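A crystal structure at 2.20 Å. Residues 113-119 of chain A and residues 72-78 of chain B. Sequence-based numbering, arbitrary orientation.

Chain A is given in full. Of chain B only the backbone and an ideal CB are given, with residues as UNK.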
# COMPACT_ATOMS: atom_id res chain seq x y z
N ASP A 113 0.84 4.22 -4.07
CA ASP A 113 1.62 3.74 -5.22
C ASP A 113 2.62 4.77 -5.79
O ASP A 113 2.42 5.98 -5.70
CB ASP A 113 0.69 3.26 -6.34
CG ASP A 113 1.42 2.40 -7.38
OD1 ASP A 113 2.32 1.62 -6.99
OD2 ASP A 113 1.07 2.50 -8.57
N LYS A 114 3.68 4.26 -6.40
CA LYS A 114 4.72 5.11 -6.95
C LYS A 114 5.53 4.43 -8.07
O LYS A 114 6.12 3.38 -7.86
CB LYS A 114 5.64 5.54 -5.80
CG LYS A 114 7.13 5.46 -6.05
CD LYS A 114 7.84 5.66 -4.74
CE LYS A 114 9.34 5.64 -4.87
NZ LYS A 114 10.00 5.70 -3.53
N VAL A 115 5.52 5.04 -9.25
CA VAL A 115 6.26 4.53 -10.40
C VAL A 115 7.46 5.44 -10.68
O VAL A 115 7.29 6.54 -11.20
CB VAL A 115 5.41 4.52 -11.69
CG1 VAL A 115 6.23 3.94 -12.84
CG2 VAL A 115 4.14 3.72 -11.48
N GLU A 116 8.66 5.02 -10.31
CA GLU A 116 9.84 5.84 -10.57
C GLU A 116 10.67 5.23 -11.71
O GLU A 116 10.78 4.02 -11.83
CB GLU A 116 10.69 6.02 -9.29
CG GLU A 116 11.29 4.77 -8.70
CD GLU A 116 11.81 5.00 -7.28
OE1 GLU A 116 12.57 4.15 -6.77
OE2 GLU A 116 11.46 6.02 -6.65
N GLY A 117 11.24 6.08 -12.56
CA GLY A 117 12.04 5.57 -13.66
C GLY A 117 13.52 5.56 -13.37
O GLY A 117 13.97 6.17 -12.41
N GLU A 118 14.30 4.87 -14.21
CA GLU A 118 15.74 4.80 -14.02
C GLU A 118 16.36 6.20 -14.05
O GLU A 118 17.34 6.49 -13.35
CB GLU A 118 16.39 3.93 -15.11
CG GLU A 118 16.21 4.45 -16.54
CD GLU A 118 16.73 3.47 -17.59
OE1 GLU A 118 17.95 3.21 -17.63
OE2 GLU A 118 15.91 2.96 -18.38
N GLN A 119 15.76 7.07 -14.85
CA GLN A 119 16.21 8.44 -15.03
C GLN A 119 15.69 9.41 -13.98
O GLN A 119 16.21 10.51 -13.83
CB GLN A 119 15.78 8.92 -16.42
CG GLN A 119 14.28 8.77 -16.66
CD GLN A 119 13.95 8.37 -18.09
OE1 GLN A 119 14.36 7.30 -18.55
NE2 GLN A 119 13.22 9.22 -18.80
N UNK B 72 19.97 -3.85 -7.42
CA UNK B 72 19.34 -2.83 -6.61
C UNK B 72 18.18 -2.19 -7.32
O UNK B 72 17.17 -1.84 -6.70
CB UNK B 72 20.36 -1.76 -6.21
N UNK B 73 18.30 -2.04 -8.63
CA UNK B 73 17.21 -1.40 -9.36
C UNK B 73 15.97 -2.28 -9.33
O UNK B 73 14.84 -1.79 -9.31
CB UNK B 73 17.62 -1.11 -10.80
N UNK B 74 16.18 -3.59 -9.35
CA UNK B 74 15.07 -4.52 -9.34
C UNK B 74 14.48 -4.62 -7.94
O UNK B 74 13.27 -4.55 -7.78
CB UNK B 74 15.52 -5.90 -9.84
N UNK B 75 15.34 -4.79 -6.93
CA UNK B 75 14.90 -4.91 -5.54
C UNK B 75 14.05 -3.71 -5.18
O UNK B 75 13.00 -3.84 -4.56
CB UNK B 75 16.09 -5.03 -4.59
N UNK B 76 14.52 -2.54 -5.59
CA UNK B 76 13.82 -1.30 -5.28
C UNK B 76 12.41 -1.26 -5.79
O UNK B 76 11.57 -0.57 -5.22
CB UNK B 76 14.59 -0.11 -5.85
N UNK B 77 12.12 -1.97 -6.87
CA UNK B 77 10.77 -1.92 -7.37
C UNK B 77 10.06 -3.25 -7.30
O UNK B 77 8.99 -3.41 -7.88
CB UNK B 77 10.77 -1.42 -8.81
N UNK B 78 10.64 -4.19 -6.56
CA UNK B 78 10.00 -5.50 -6.45
C UNK B 78 8.73 -5.30 -5.62
O UNK B 78 8.74 -4.54 -4.67
CB UNK B 78 10.93 -6.54 -5.82

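Position 72 of chain B lies on a helix, with phi and psi of -68° and -35°. Its ideal CB has nothing of chain A within 5.5 Å. Chain A sets no demand here, and most residues that tolerate a helix would do. The deposited residue is Ser B72. Its side chain makes no contact with the chain A stretch, and OG is hydrogen-bonded elsewhere in the structure. Its O accepts the helical hydrogen bond from the backbone N of position 76, at 3.0 Å.

Position 73 is also helical. CA-to-CB points sideways to chain A, and the ideal CB reaches nothing there. The CA of Glu A118 is 7.9 Å from the CA of this position, the nearest CA pair between the stretches. A small side chain would leave that gap open. A long one could cross it, and the backbone and CB of Glu A118 offer carbon for an apolar or aromatic group. The residue is Phe B73, with chi1 t. Its ring end comes nearer than its CB: CE1 is 3.7 Å from CA of Glu A118, and CZ is 3.9 Å from CB of Glu A118. This is van der Waals contact. The carboxylate of Glu A118 leads away from it.

Positions 74 and 75 are helical and out of reach of chain A. Nothing visible there favours one side chain over another. They are Val B74 and Leu B75, and neither touches the chain A stretch.

Position 76 points its CA-to-CB bond toward chain A. The ideal CB is 4.8 Å from OE1 of Glu A116, so a carboxylate waits nearby. Lysine or arginine would answer its charge, and a neutral donor such as glutamine or asparagine could also suit. Lys A114 brings a positive charge to the same place, but its NZ forms a salt bridge with OE2 of Glu A116 at 3.5 Å. The residue is Arg B76. NH1 donates a hydrogen bond to OE1 of Glu A116 at 3.1 Å and 160°, as part of a salt bridge. Both carboxylate oxygens are modelled too close to neighbours, so their places are less sure. NH1 also lies 4.3 Å from NZ of Lys A114; the carboxylate of Glu A116 offsets these like charges.

Position 77 has phi and psi of -116° and 13°. CA-to-CB points toward chain A, but nothing lies within 5.5 Å of the ideal CB. The space ahead leads to the backbone carbonyl of Glu A116. A long side chain could reach it, and a donor such as lysine, arginine or glutamine would be apt. The residue is Arg B77, with chi1 p. Its NH2 comes within 2.5 Å of O of Glu A116, but the angle is poor and no hydrogen bond is assigned.

Position 78 turns out of reach, so chain A makes no choice. It is Phe B78, and its side chain does not touch the chain A stretch.

Chain B (72-78) SFVLRRF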
# COMPACT_ATOMS: atom_id res chain seq x y z
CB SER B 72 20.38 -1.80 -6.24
OG SER B 72 21.57 -2.47 -5.87
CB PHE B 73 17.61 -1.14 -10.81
CG PHE B 73 16.59 -0.34 -11.57
CD1 PHE B 73 16.35 0.99 -11.24
CD2 PHE B 73 15.87 -0.92 -12.59
CE1 PHE B 73 15.38 1.72 -11.92
CE2 PHE B 73 14.91 -0.20 -13.27
CZ PHE B 73 14.66 1.12 -12.94
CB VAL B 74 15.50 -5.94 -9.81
CG1 VAL B 74 14.35 -6.92 -9.68
CG2 VAL B 74 15.96 -5.88 -11.26
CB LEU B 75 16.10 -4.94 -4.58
CG LEU B 75 15.93 -5.55 -3.17
CD1 LEU B 75 17.12 -5.18 -2.31
CD2 LEU B 75 14.68 -5.07 -2.51
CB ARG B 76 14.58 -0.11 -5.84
CG ARG B 76 13.73 1.14 -5.98
CD ARG B 76 14.60 2.34 -6.17
NE ARG B 76 15.41 2.56 -4.99
CZ ARG B 76 15.08 3.38 -3.99
NH1 ARG B 76 13.95 4.07 -4.03
NH2 ARG B 76 15.89 3.49 -2.95
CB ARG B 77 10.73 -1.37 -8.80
CG ARG B 77 11.43 -2.19 -9.84
CD ARG B 77 11.28 -1.51 -11.19
NE ARG B 77 11.79 -0.15 -11.16
CZ ARG B 77 11.63 0.74 -12.14
NH1 ARG B 77 10.95 0.43 -13.24
NH2 ARG B 77 12.15 1.96 -12.01
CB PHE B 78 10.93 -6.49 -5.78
CG PHE B 78 10.84 -7.88 -6.32
CD1 PHE B 78 11.21 -8.15 -7.64
CD2 PHE B 78 10.45 -8.94 -5.51
CE1 PHE B 78 11.21 -9.46 -8.14
CE2 PHE B 78 10.44 -10.26 -6.01
CZ PHE B 78 10.83 -10.50 -7.33
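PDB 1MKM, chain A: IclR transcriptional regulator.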